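Local coordinates for protein 432aa long hypothetical deoxyribodipyrimidine photolyase (Sulfolobus tokodaii, PDB 2E0I) that probably repairs cyclobutane pyrimidine dimers in DNA with light, holding one FAD as likely catalytic cofactor and a second FAD implicated in light harvesting, at residues A[109-114]-A[119-124]; A[286-291]-A[385-390]; A[366-371]-A[412-417]; A[373-376]-A[380-383]. All blocks are in the same frame, centred on the assembly; numbering follows the deposited sequence.

Contact 1. Residues A[109-114]-A[119-124]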
loop_
_atom_site.group_PDB
_atom_site.type_symbol
_atom_site.label_atom_id
_atom_site.label_comp_id
_atom_site.label_asym_id
_atom_site.label_seq_id
_atom_site.Cartn_x
_atom_site.Cartn_y
_atom_site.Cartn_z
ATOM N N LYS A 109 19.261 -0.851 -14.561
ATOM C CA LYS A 109 20.641 -0.769 -14.156
ATOM C C LYS A 109 21.162 -2.143 -13.800
ATOM O O LYS A 109 22.294 -2.477 -14.140
ATOM C CB LYS A 109 20.816 0.199 -12.983
ATOM C CG LYS A 109 20.371 1.619 -13.315
ATOM C CD LYS A 109 20.942 2.659 -12.359
ATOM C CE LYS A 109 20.065 3.924 -12.298
ATOM N NZ LYS A 109 18.798 3.716 -11.490
ATOM N N ILE A 110 20.358 -2.959 -13.126
ATOM C CA ILE A 110 20.846 -4.293 -12.777
ATOM C C ILE A 110 21.080 -5.088 -14.062
ATOM O O ILE A 110 22.017 -5.887 -14.151
ATOM C CB ILE A 110 19.859 -5.070 -11.862
ATOM C CG1 ILE A 110 19.694 -4.336 -10.530
ATOM C CG2 ILE A 110 20.392 -6.476 -11.599
ATOM C CD1 ILE A 110 18.649 -4.953 -9.609
ATOM N N ARG A 111 20.230 -4.853 -15.062
ATOM C CA ARG A 111 20.362 -5.547 -16.331
ATOM C C ARG A 111 21.678 -5.165 -17.000
ATOM O O ARG A 111 22.428 -6.033 -17.452
ATOM C CB ARG A 111 19.191 -5.225 -17.249
ATOM C CG ARG A 111 19.248 -6.004 -18.541
ATOM C CD ARG A 111 17.982 -5.848 -19.340
ATOM N NE ARG A 111 16.846 -6.517 -18.709
ATOM C CZ ARG A 111 16.753 -7.833 -18.523
ATOM N NH1 ARG A 111 17.739 -8.634 -18.918
ATOM N NH2 ARG A 111 15.669 -8.354 -17.949
ATOM N N LYS A 112 21.965 -3.870 -17.060
ATOM C CA LYS A 112 23.223 -3.418 -17.641
ATOM C C LYS A 112 24.424 -4.076 -16.942
ATOM O O LYS A 112 25.306 -4.625 -17.589
ATOM C CB LYS A 112 23.336 -1.905 -17.533
ATOM C CG LYS A 112 22.583 -1.153 -18.610
ATOM C CD LYS A 112 22.986 0.324 -18.627
ATOM C CE LYS A 112 24.518 0.515 -18.466
ATOM N NZ LYS A 112 25.353 -0.407 -19.321
ATOM N N VAL A 113 24.447 -4.020 -15.619
ATOM C CA VAL A 113 25.524 -4.616 -14.850
ATOM C C VAL A 113 25.627 -6.114 -15.125
ATOM O O VAL A 113 26.724 -6.688 -15.102
ATOM C CB VAL A 113 25.296 -4.392 -13.344
ATOM C CG1 VAL A 113 26.364 -5.114 -12.524
ATOM C CG2 VAL A 113 25.305 -2.911 -13.055
ATOM N N CYS A 114 24.484 -6.743 -15.386
ATOM C CA CYS A 114 24.450 -8.175 -15.645
ATOM C C CYS A 114 25.027 -8.569 -16.988
ATOM O O CYS A 114 25.719 -9.584 -17.101
ATOM C CB CYS A 114 23.027 -8.697 -15.532
ATOM S SG CYS A 114 22.572 -9.076 -13.834
ATOM N N ILE A 119 26.087 -12.298 -16.649
ATOM C CA ILE A 119 25.103 -12.837 -15.723
ATOM C C ILE A 119 23.744 -12.733 -16.381
ATOM O O ILE A 119 23.361 -11.664 -16.846
ATOM C CB ILE A 119 25.070 -12.036 -14.415
ATOM C CG1 ILE A 119 26.469 -12.006 -13.798
ATOM C CG2 ILE A 119 24.062 -12.656 -13.448
ATOM C CD1 ILE A 119 26.579 -11.107 -12.575
ATOM N N GLU A 120 23.016 -13.840 -16.438
ATOM C CA GLU A 120 21.696 -13.793 -17.045
ATOM C C GLU A 120 20.714 -13.140 -16.054
ATOM O O GLU A 120 20.672 -13.506 -14.879
ATOM C CB GLU A 120 21.234 -15.201 -17.411
ATOM C CG GLU A 120 20.318 -15.206 -18.612
ATOM C CD GLU A 120 19.721 -16.570 -18.906
ATOM O OE1 GLU A 120 18.882 -16.656 -19.841
ATOM O OE2 GLU A 120 20.085 -17.552 -18.207
ATOM N N PHE A 121 19.940 -12.163 -16.518
ATOM C CA PHE A 121 18.983 -11.475 -15.649
ATOM C C PHE A 121 17.566 -11.801 -16.061
ATOM O O PHE A 121 17.091 -11.337 -17.087
ATOM C CB PHE A 121 19.183 -9.964 -15.718
ATOM C CG PHE A 121 18.277 -9.190 -14.806
ATOM C CD1 PHE A 121 18.294 -9.419 -13.435
ATOM C CD2 PHE A 121 17.432 -8.209 -15.313
ATOM C CE1 PHE A 121 17.482 -8.678 -12.581
ATOM C CE2 PHE A 121 16.620 -7.466 -14.472
ATOM C CZ PHE A 121 16.642 -7.698 -13.100
ATOM N N LYS A 122 16.883 -12.573 -15.229
ATOM C CA LYS A 122 15.525 -12.999 -15.531
ATOM C C LYS A 122 14.470 -12.413 -14.584
ATOM O O LYS A 122 14.507 -12.661 -13.380
ATOM C CB LYS A 122 15.488 -14.540 -15.519
ATOM C CG LYS A 122 16.737 -15.155 -16.171
ATOM C CD LYS A 122 16.656 -16.665 -16.369
ATOM C CE LYS A 122 15.824 -17.031 -17.588
ATOM N NZ LYS A 122 15.801 -18.504 -17.826
ATOM N N ALA A 123 13.539 -11.629 -15.132
ATOM C CA ALA A 123 12.467 -11.025 -14.334
ATOM C C ALA A 123 11.146 -11.670 -14.728
ATOM O O ALA A 123 10.937 -11.965 -15.891
ATOM C CB ALA A 123 12.411 -9.534 -14.561
ATOM N N TYR A 124 10.263 -11.901 -13.758
ATOM C CA TYR A 124 8.981 -12.544 -14.027
ATOM C C TYR A 124 7.829 -11.759 -13.436
ATOM O O TYR A 124 8.024 -10.980 -12.502
ATOM C CB TYR A 124 8.959 -13.955 -13.431
ATOM C CG TYR A 124 10.001 -14.877 -14.008
ATOM C CD1 TYR A 124 9.729 -15.669 -15.131
ATOM C CD2 TYR A 124 11.281 -14.931 -13.455
ATOM C CE1 TYR A 124 10.721 -16.490 -15.687
ATOM C CE2 TYR A 124 12.274 -15.743 -13.996
ATOM C CZ TYR A 124 11.995 -16.519 -15.107
ATOM O OH TYR A 124 12.992 -17.323 -15.622
#
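The guanidinium of R111 and the ring of F121 meet with their planes 62° apart. CD2 of F121 lies over one face of the guanidinium, offset toward its rim, with NH2 of R111 3.2 Å from CD2 of F121. Seen from the ring, NE of R111 sits at the edge, in plane. I110 CG2 comes obliquely to the same ring. It is 4.2 Å from the centroid of the F121 ring, an off-centre CH-pi contact. C114 SG stands obliquely to the ring, 5.2 Å from the centroid, as a sulfur-aromatic contact.

With CG of R111 set opposite the backbone N (chi1 -176°) and a bend at chi3, the guanidinium comes across F121. NH1 and NH2 of R111 both then point to F121 O, through two weak hydrogen bonds of 3.3 and 3.4 Å.

The segments belong to the beta-alpha-beta unit of strand 92-96, helix 101-115 and strand 120-124, in the parallel sheet of the photolyase N-terminal domain. Strand 120-124 is an outermost strand, and K122 pairs with I93 and V95 on its inner neighbour. Helix and strand run nearly antiparallel, with axes 8.1 Å apart at closest approach.

Where the chain leaves the helix for the strand, I119 N donates to C114 O at 2.8 Å. C114 SG also packs on I119 CG2. I110 also packs on A79 and V83 of helix 79-86.

Contact 2. Residues A[286-291]-A[385-390]; sequences EGRTGY and VEELKD
R288 and E387 form the one direct link between these two loops, and it is electrostatic. NH2 of R288 lies 3.1 Å from OE2 of E387 in a salt bridge. Its N-H...O angle is only 127°, far from straight, and the hydrogen bond within it is weak. OE2 comes in at the edge of the guanidinium, near its plane. The two flat groups are turned only 26° apart, although the side chains cross at about a right angle. R288 gets there by bending at chi2 and chi3, which carries its end toward the other loop. E387 is bent at chi2.

Further polar partners surround the pair. OE2 of E387 also forms a salt bridge with R299 NH2, and the same R299 nitrogen donates to G287 O. NH2 of R288 makes a weak hydrogen bond to G406 O. One carboxylate oxygen thus faces two arginines, which would probably favour its charged form.

The pair accounts for nearly all of the 54 Å² buried between the loops. G287 ends helix 278-286 in a Schellman motif, at positive phi. The arrangement is a surface salt bridge between two interhelical loops of the helical FAD-binding domain, set just beyond that Schellman turn.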
loop_
_atom_site.group_PDB
_atom_site.type_symbol
_atom_site.label_atom_id
_atom_site.label_comp_id
_atom_site.label_asym_id
_atom_site.label_seq_id
_atom_site.Cartn_x
_atom_site.Cartn_y
_atom_site.Cartn_z
ATOM N N GLU A 286 -3.100 16.058 12.522
ATOM C CA GLU A 286 -3.229 15.807 13.951
ATOM C C GLU A 286 -4.603 15.332 14.365
ATOM O O GLU A 286 -4.796 14.902 15.496
ATOM C CB GLU A 286 -2.905 17.072 14.729
ATOM C CG GLU A 286 -1.445 17.473 14.695
ATOM C CD GLU A 286 -1.246 18.957 14.997
ATOM O OE1 GLU A 286 -2.121 19.555 15.686
ATOM O OE2 GLU A 286 -0.211 19.517 14.548
ATOM N N GLY A 287 -5.564 15.410 13.457
ATOM C CA GLY A 287 -6.905 15.000 13.808
ATOM C C GLY A 287 -7.513 16.020 14.751
ATOM O O GLY A 287 -8.248 15.659 15.672
ATOM N N ARG A 288 -7.182 17.294 14.532
ATOM C CA ARG A 288 -7.695 18.405 15.334
ATOM C C ARG A 288 -8.573 19.254 14.429
ATOM O O ARG A 288 -8.619 20.476 14.551
ATOM C CB ARG A 288 -6.562 19.277 15.887
ATOM C CG ARG A 288 -5.414 18.512 16.513
ATOM C CD ARG A 288 -5.028 19.051 17.897
ATOM N NE ARG A 288 -5.965 18.625 18.936
ATOM C CZ ARG A 288 -7.005 19.340 19.354
ATOM N NH1 ARG A 288 -7.244 20.536 18.825
ATOM N NH2 ARG A 288 -7.814 18.848 20.290
ATOM N N THR A 289 -9.230 18.597 13.486
ATOM C CA THR A 289 -10.145 19.273 12.593
ATOM C C THR A 289 -11.404 19.294 13.454
ATOM O O THR A 289 -11.443 18.634 14.488
ATOM C CB THR A 289 -10.390 18.444 11.326
ATOM O OG1 THR A 289 -10.961 19.281 10.324
ATOM C CG2 THR A 289 -11.361 17.303 11.592
ATOM N N GLY A 290 -12.441 20.020 13.069
ATOM C CA GLY A 290 -13.611 20.015 13.935
ATOM C C GLY A 290 -14.606 18.877 13.765
ATOM O O GLY A 290 -15.606 18.821 14.472
ATOM N N TYR A 291 -14.320 17.971 12.839
ATOM C CA TYR A 291 -15.202 16.853 12.525
ATOM C C TYR A 291 -14.779 15.526 13.143
ATOM O O TYR A 291 -13.764 14.948 12.757
ATOM C CB TYR A 291 -15.273 16.688 11.013
ATOM C CG TYR A 291 -15.673 17.943 10.285
ATOM C CD1 TYR A 291 -14.925 19.116 10.404
ATOM C CD2 TYR A 291 -16.810 17.968 9.489
ATOM C CE1 TYR A 291 -15.301 20.282 9.750
ATOM C CE2 TYR A 291 -17.197 19.130 8.830
ATOM C CZ TYR A 291 -16.437 20.281 8.968
ATOM O OH TYR A 291 -16.817 21.434 8.327
ATOM N N VAL A 385 -11.032 9.427 19.617
ATOM C CA VAL A 385 -10.999 10.838 19.979
ATOM C C VAL A 385 -11.193 10.948 21.482
ATOM O O VAL A 385 -12.317 10.936 21.978
ATOM C CB VAL A 385 -12.094 11.637 19.266
ATOM C CG1 VAL A 385 -12.005 13.099 19.661
ATOM C CG2 VAL A 385 -11.949 11.485 17.771
ATOM N N GLU A 386 -10.079 11.053 22.193
ATOM C CA GLU A 386 -10.056 11.150 23.653
ATOM C C GLU A 386 -11.141 12.025 24.287
ATOM O O GLU A 386 -11.929 11.559 25.110
ATOM C CB GLU A 386 -8.687 11.663 24.100
ATOM C CG GLU A 386 -8.299 11.254 25.505
ATOM C CD GLU A 386 -8.143 9.741 25.648
ATOM O OE1 GLU A 386 -7.731 9.286 26.744
ATOM O OE2 GLU A 386 -8.433 9.010 24.669
ATOM N N GLU A 387 -11.161 13.296 23.907
ATOM C CA GLU A 387 -12.122 14.255 24.435
ATOM C C GLU A 387 -13.617 13.894 24.295
ATOM O O GLU A 387 -14.410 14.170 25.195
ATOM C CB GLU A 387 -11.847 15.636 23.820
ATOM C CG GLU A 387 -11.387 15.620 22.342
ATOM C CD GLU A 387 -9.862 15.485 22.153
ATOM O OE1 GLU A 387 -9.262 14.537 22.704
ATOM O OE2 GLU A 387 -9.265 16.324 21.437
ATOM N N LEU A 388 -14.010 13.274 23.190
ATOM C CA LEU A 388 -15.412 12.929 23.015
ATOM C C LEU A 388 -15.733 11.583 23.639
ATOM O O LEU A 388 -16.823 11.050 23.451
ATOM C CB LEU A 388 -15.759 12.887 21.531
ATOM C CG LEU A 388 -15.365 14.112 20.710
ATOM C CD1 LEU A 388 -15.950 13.981 19.318
ATOM C CD2 LEU A 388 -15.868 15.375 21.382
ATOM N N LYS A 389 -14.782 11.037 24.385
ATOM C CA LYS A 389 -14.957 9.734 25.010
ATOM C C LYS A 389 -16.245 9.547 25.808
ATOM O O LYS A 389 -16.772 8.434 25.878
ATOM C CB LYS A 389 -13.756 9.415 25.908
ATOM C CG LYS A 389 -13.891 8.113 26.688
ATOM C CD LYS A 389 -14.259 6.959 25.761
ATOM C CE LYS A 389 -14.652 5.706 26.535
ATOM N NZ LYS A 389 -13.499 5.143 27.294
ATOM N N ASP A 390 -16.759 10.618 26.406
ATOM C CA ASP A 390 -17.977 10.497 27.208
ATOM C C ASP A 390 -19.177 11.282 26.707
ATOM O O ASP A 390 -20.254 11.214 27.291
ATOM C CB ASP A 390 -17.687 10.872 28.661
ATOM C CG ASP A 390 -16.584 10.018 29.268
ATOM O OD1 ASP A 390 -15.403 10.242 28.924
ATOM O OD2 ASP A 390 -16.894 9.112 30.072
#

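Contact 3. Residues A[366-371]-A[412-417]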
loop_
_atom_site.group_PDB
_atom_site.type_symbol
_atom_site.label_atom_id
_atom_site.label_comp_id
_atom_site.label_asym_id
_atom_site.label_seq_id
_atom_site.Cartn_x
_atom_site.Cartn_y
_atom_site.Cartn_z
ATOM N N ASN A 366 -20.927 14.298 2.573
ATOM C CA ASN A 366 -21.336 15.154 3.669
ATOM C C ASN A 366 -20.712 14.577 4.934
ATOM O O ASN A 366 -21.122 13.524 5.419
ATOM C CB ASN A 366 -22.851 15.161 3.808
ATOM C CG ASN A 366 -23.323 16.144 4.846
ATOM O OD1 ASN A 366 -22.766 16.221 5.949
ATOM N ND2 ASN A 366 -24.354 16.905 4.507
ATOM N N PRO A 367 -19.704 15.257 5.484
ATOM C CA PRO A 367 -19.032 14.790 6.694
ATOM C C PRO A 367 -19.978 14.317 7.780
ATOM O O PRO A 367 -19.854 13.207 8.278
ATOM C CB PRO A 367 -18.230 16.006 7.128
ATOM C CG PRO A 367 -17.865 16.628 5.825
ATOM C CD PRO A 367 -19.154 16.552 5.045
ATOM N N TRP A 368 -20.933 15.160 8.142
ATOM C CA TRP A 368 -21.868 14.819 9.199
ATOM C C TRP A 368 -22.807 13.681 8.841
ATOM O O TRP A 368 -23.074 12.815 9.668
ATOM C CB TRP A 368 -22.649 16.064 9.603
ATOM C CG TRP A 368 -21.734 17.198 9.885
ATOM C CD1 TRP A 368 -21.408 18.207 9.036
ATOM C CD2 TRP A 368 -20.918 17.374 11.058
ATOM N NE1 TRP A 368 -20.435 19.001 9.596
ATOM C CE2 TRP A 368 -20.115 18.515 10.836
ATOM C CE3 TRP A 368 -20.787 16.678 12.271
ATOM C CZ2 TRP A 368 -19.187 18.979 11.779
ATOM C CZ3 TRP A 368 -19.863 17.139 13.214
ATOM C CH2 TRP A 368 -19.076 18.279 12.957
ATOM N N LYS A 369 -23.307 13.677 7.614
ATOM C CA LYS A 369 -24.200 12.611 7.189
ATOM C C LYS A 369 -23.440 11.295 7.196
ATOM O O LYS A 369 -23.907 10.286 7.728
ATOM C CB LYS A 369 -24.747 12.898 5.786
ATOM C CG LYS A 369 -26.101 13.576 5.801
ATOM C CD LYS A 369 -26.571 13.967 4.414
ATOM C CE LYS A 369 -28.076 14.249 4.418
ATOM N NZ LYS A 369 -28.507 15.128 5.559
ATOM N N GLN A 370 -22.253 11.331 6.609
ATOM C CA GLN A 370 -21.380 10.175 6.515
ATOM C C GLN A 370 -21.055 9.655 7.917
ATOM O O GLN A 370 -21.214 8.468 8.211
ATOM C CB GLN A 370 -20.092 10.587 5.796
ATOM C CG GLN A 370 -19.438 9.485 4.996
ATOM C CD GLN A 370 -20.201 9.170 3.739
ATOM O OE1 GLN A 370 -19.867 8.240 3.007
ATOM N NE2 GLN A 370 -21.237 9.950 3.476
ATOM N N GLN A 371 -20.598 10.561 8.773
ATOM C CA GLN A 371 -20.243 10.236 10.147
ATOM C C GLN A 371 -21.373 9.516 10.868
ATOM O O GLN A 371 -21.150 8.523 11.564
ATOM C CB GLN A 371 -19.899 11.516 10.916
ATOM C CG GLN A 371 -19.667 11.298 12.400
ATOM C CD GLN A 371 -19.319 12.575 13.137
ATOM O OE1 GLN A 371 -18.306 13.210 12.856
ATOM N NE2 GLN A 371 -20.161 12.957 14.087
ATOM N N VAL A 412 -13.737 24.886 9.690
ATOM C CA VAL A 412 -14.272 25.441 8.442
ATOM C C VAL A 412 -15.656 24.849 8.213
ATOM O O VAL A 412 -15.998 23.832 8.808
ATOM C CB VAL A 412 -13.417 25.063 7.196
ATOM C CG1 VAL A 412 -12.159 25.897 7.113
ATOM C CG2 VAL A 412 -13.062 23.601 7.248
ATOM N N ASN A 413 -16.455 25.496 7.366
ATOM C CA ASN A 413 -17.774 24.977 7.022
ATOM C C ASN A 413 -17.552 24.220 5.719
ATOM O O ASN A 413 -17.275 24.829 4.688
ATOM C CB ASN A 413 -18.781 26.101 6.768
ATOM C CG ASN A 413 -20.077 25.591 6.097
ATOM O OD1 ASN A 413 -20.778 26.341 5.402
ATOM N ND2 ASN A 413 -20.394 24.309 6.313
ATOM N N TRP A 414 -17.681 22.901 5.756
ATOM C CA TRP A 414 -17.448 22.101 4.566
ATOM C C TRP A 414 -18.287 22.504 3.352
ATOM O O TRP A 414 -17.775 22.576 2.241
ATOM C CB TRP A 414 -17.676 20.620 4.874
ATOM C CG TRP A 414 -19.114 20.259 4.978
ATOM C CD1 TRP A 414 -19.942 20.477 6.040
ATOM C CD2 TRP A 414 -19.920 19.674 3.950
ATOM N NE1 TRP A 414 -21.216 20.066 5.736
ATOM C CE2 TRP A 414 -21.231 19.569 4.459
ATOM C CE3 TRP A 414 -19.661 19.231 2.647
ATOM C CZ2 TRP A 414 -22.285 19.037 3.710
ATOM C CZ3 TRP A 414 -20.704 18.704 1.904
ATOM C CH2 TRP A 414 -22.003 18.611 2.439
ATOM N N LEU A 415 -19.569 22.783 3.559
ATOM C CA LEU A 415 -20.444 23.134 2.451
ATOM C C LEU A 415 -19.955 24.317 1.617
ATOM O O LEU A 415 -19.872 24.215 0.395
ATOM C CB LEU A 415 -21.863 23.388 2.965
ATOM C CG LEU A 415 -23.006 23.204 1.954
ATOM C CD1 LEU A 415 -23.006 24.341 0.962
ATOM C CD2 LEU A 415 -22.864 21.869 1.235
ATOM N N GLU A 416 -19.632 25.435 2.261
ATOM C CA GLU A 416 -19.146 26.608 1.531
ATOM C C GLU A 416 -17.848 26.280 0.802
ATOM O O GLU A 416 -17.670 26.628 -0.366
ATOM C CB GLU A 416 -18.878 27.769 2.481
ATOM C CG GLU A 416 -20.078 28.261 3.264
ATOM C CD GLU A 416 -19.696 29.338 4.285
ATOM O OE1 GLU A 416 -18.821 29.069 5.147
ATOM O OE2 GLU A 416 -20.267 30.453 4.226
ATOM N N ARG A 417 -16.936 25.620 1.509
ATOM C CA ARG A 417 -15.646 25.238 0.946
ATOM C C ARG A 417 -15.809 24.356 -0.293
ATOM O O ARG A 417 -15.287 24.672 -1.354
ATOM C CB ARG A 417 -14.811 24.478 1.986
ATOM C CG ARG A 417 -14.563 25.207 3.305
ATOM C CD ARG A 417 -13.580 26.350 3.173
ATOM N NE ARG A 417 -12.315 25.924 2.588
ATOM C CZ ARG A 417 -11.157 26.556 2.770
ATOM N NH1 ARG A 417 -11.106 27.643 3.531
ATOM N NH2 ARG A 417 -10.050 26.110 2.183
#
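P367 and W414 bring the starts of two helices together, with CA atoms 7.8 Å apart. N366 is the N-cap of helix 367-374 and N413 that of helix 414-427. N366 OD1 accepts from K369 N at 3.1 Å, a nearly straight N-H bond that arrives above the amide plane.

W414 carries the contact. Its CG stands between the backbone N and the carbonyl carbon (chi1 76°), which turns one indole face to the other helix. P367 CD sits over the five-membered ring, 3.6 Å from its centroid, in a CH-pi contact. N366 CA does the same over the six-membered ring, 4.0 Å from its centroid. The opposite face has L415 CB over its centre.

The contact joins the starts of helices 367-374 and 414-427 within the helical FAD-binding domain. V322 of helix 309-322 also touches W414, and the backbone N of W414 is hydrogen-bonded to Y291 OH.

Were W414 an alanine, the P367 ring and N366 CA would probably lose the indole face they rest on, and a gap would open between the two helix starts.

W368 meets W414 obliquely, its five-membered ring at 58° to that of W414. NE1 of W414 lies at the W368 ring edge, 3.8 Å from W368 CD1. W368 also meets Y400 edge-to-face.

Contact 4. Residues A[373-376]-A[380-383]; sequences KFDP and FIKE
D375 turns its CG anti to the backbone N (chi1 -159°), and this sends the carboxylate straight to the backbone of F380 and I381. F380 CG is likewise anti to the backbone N (chi1 179°), which carries its ring away from D375 while CB stays beside the carboxylate. A short turn joins helix 367-374 to helix 379-384, and D375 in it holds the first turn of the second helix by its backbone N-H groups.

The grip is two-pronged. OD1 of D375 accepts from I381 N at 2.9 Å, and OD2 accepts from F380 N at 3.1 Å. Both oxygens use their syn lone pairs. Two neighbouring N-H groups of the helix start thus fix the rotation of the carboxylate. D375 is buried, and these bonds satisfy both its oxygens. The helix start would probably also stabilise its negative charge.

An asparagine in its place is likely to leave one of the two N-H groups without an acceptor, because its amide NH2 cannot accept a bond.

The surroundings are largely apolar. The F380 side chain packs on I293, A296 and M300 of helix 292-304, and on V311 of helix 309-322. I381 rests on P292, and D375 touches A209. This part of the fold belongs to the FAD-binding domain, with the F380 side chain about 11 Å from a bound FAD. The carboxylate plane of D375 and the ring plane of F380 are 68° apart. CG1 of I381 lies 3.2 Å from D375 OD1.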
loop_
_atom_site.group_PDB
_atom_site.type_symbol
_atom_site.label_atom_id
_atom_site.label_comp_id
_atom_site.label_asym_id
_atom_site.label_seq_id
_atom_site.Cartn_x
_atom_site.Cartn_y
_atom_site.Cartn_z
ATOM N N LYS A 373 -23.949 7.875 9.523
ATOM C CA LYS A 373 -24.379 6.625 8.920
ATOM C C LYS A 373 -23.462 5.452 9.236
ATOM O O LYS A 373 -23.941 4.355 9.545
ATOM C CB LYS A 373 -24.486 6.766 7.404
ATOM C CG LYS A 373 -24.871 5.466 6.732
ATOM C CD LYS A 373 -25.022 5.609 5.237
ATOM C CE LYS A 373 -25.516 4.301 4.642
ATOM N NZ LYS A 373 -25.733 4.425 3.179
ATOM N N PHE A 374 -22.149 5.685 9.166
ATOM C CA PHE A 374 -21.174 4.627 9.400
ATOM C C PHE A 374 -20.640 4.473 10.805
ATOM O O PHE A 374 -19.824 3.593 11.057
ATOM C CB PHE A 374 -20.027 4.767 8.410
ATOM C CG PHE A 374 -20.459 4.615 6.990
ATOM C CD1 PHE A 374 -21.025 3.420 6.551
ATOM C CD2 PHE A 374 -20.357 5.677 6.097
ATOM C CE1 PHE A 374 -21.486 3.286 5.244
ATOM C CE2 PHE A 374 -20.817 5.553 4.784
ATOM C CZ PHE A 374 -21.382 4.357 4.356
ATOM N N ASP A 375 -21.090 5.324 11.718
ATOM C CA ASP A 375 -20.685 5.229 13.114
ATOM C C ASP A 375 -21.837 5.795 13.938
ATOM O O ASP A 375 -21.669 6.751 14.696
ATOM C CB ASP A 375 -19.406 6.024 13.377
ATOM C CG ASP A 375 -18.677 5.560 14.638
ATOM O OD1 ASP A 375 -17.852 6.341 15.168
ATOM O OD2 ASP A 375 -18.919 4.411 15.092
ATOM N N PRO A 376 -23.029 5.197 13.797
ATOM C CA PRO A 376 -24.248 5.608 14.499
ATOM C C PRO A 376 -24.121 5.723 16.018
ATOM O O PRO A 376 -24.727 6.598 16.631
ATOM C CB PRO A 376 -25.254 4.539 14.079
ATOM C CG PRO A 376 -24.408 3.342 13.929
ATOM C CD PRO A 376 -23.238 3.889 13.155
ATOM N N PHE A 380 -16.584 4.175 17.064
ATOM C CA PHE A 380 -15.278 4.381 16.438
ATOM C C PHE A 380 -14.695 5.711 16.887
ATOM O O PHE A 380 -13.523 5.800 17.261
ATOM C CB PHE A 380 -15.394 4.387 14.913
ATOM C CG PHE A 380 -14.082 4.610 14.209
ATOM C CD1 PHE A 380 -13.057 3.663 14.294
ATOM C CD2 PHE A 380 -13.864 5.768 13.459
ATOM C CE1 PHE A 380 -11.831 3.868 13.640
ATOM C CE2 PHE A 380 -12.646 5.980 12.804
ATOM C CZ PHE A 380 -11.629 5.031 12.895
ATOM N N ILE A 381 -15.528 6.743 16.843
ATOM C CA ILE A 381 -15.117 8.073 17.246
ATOM C C ILE A 381 -14.661 8.084 18.699
ATOM O O ILE A 381 -13.603 8.628 19.022
ATOM C CB ILE A 381 -16.269 9.066 17.046
ATOM C CG1 ILE A 381 -16.515 9.247 15.548
ATOM C CG2 ILE A 381 -15.945 10.387 17.701
ATOM C CD1 ILE A 381 -17.706 10.098 15.203
ATOM N N LYS A 382 -15.453 7.469 19.573
ATOM C CA LYS A 382 -15.127 7.419 20.997
ATOM C C LYS A 382 -13.851 6.626 21.268
ATOM O O LYS A 382 -13.139 6.882 22.247
ATOM C CB LYS A 382 -16.288 6.801 21.780
ATOM C CG LYS A 382 -17.432 7.749 22.090
ATOM C CD LYS A 382 -18.651 6.962 22.561
ATOM C CE LYS A 382 -19.704 7.858 23.169
ATOM N NZ LYS A 382 -19.189 8.443 24.432
ATOM N N GLU A 383 -13.561 5.667 20.396
ATOM C CA GLU A 383 -12.382 4.833 20.557
ATOM C C GLU A 383 -11.101 5.568 20.214
ATOM O O GLU A 383 -10.033 5.210 20.706
ATOM C CB GLU A 383 -12.496 3.587 19.681
ATOM C CG GLU A 383 -11.382 2.578 19.905
ATOM C CD GLU A 383 -11.403 1.995 21.309
ATOM O OE1 GLU A 383 -12.431 1.370 21.684
ATOM O OE2 GLU A 383 -10.393 2.162 22.037
#

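Overall arrangement
Contact 1 stands apart. Its centre is about 51 to 52 Å from those of contacts 2, 3 and 4, across the chain's centre. It belongs to the N-terminal photolyase domain, and the other three belong to the FAD-binding domain. Those three touch one another. Contacts 2 and 3 have centres about 16 Å apart, and Y291 links them, its OH 2.6 Å from V412 O. Contacts 2 and 4 have centres about 12 Å apart, joined by K382 NZ to K389 O. Contacts 3 and 4 share helix 367-374, and Q371 packs on I381. The side chains of I110 in contact 1 and F380 in contact 4 lie about 9 and 11 Å from a bound FAD.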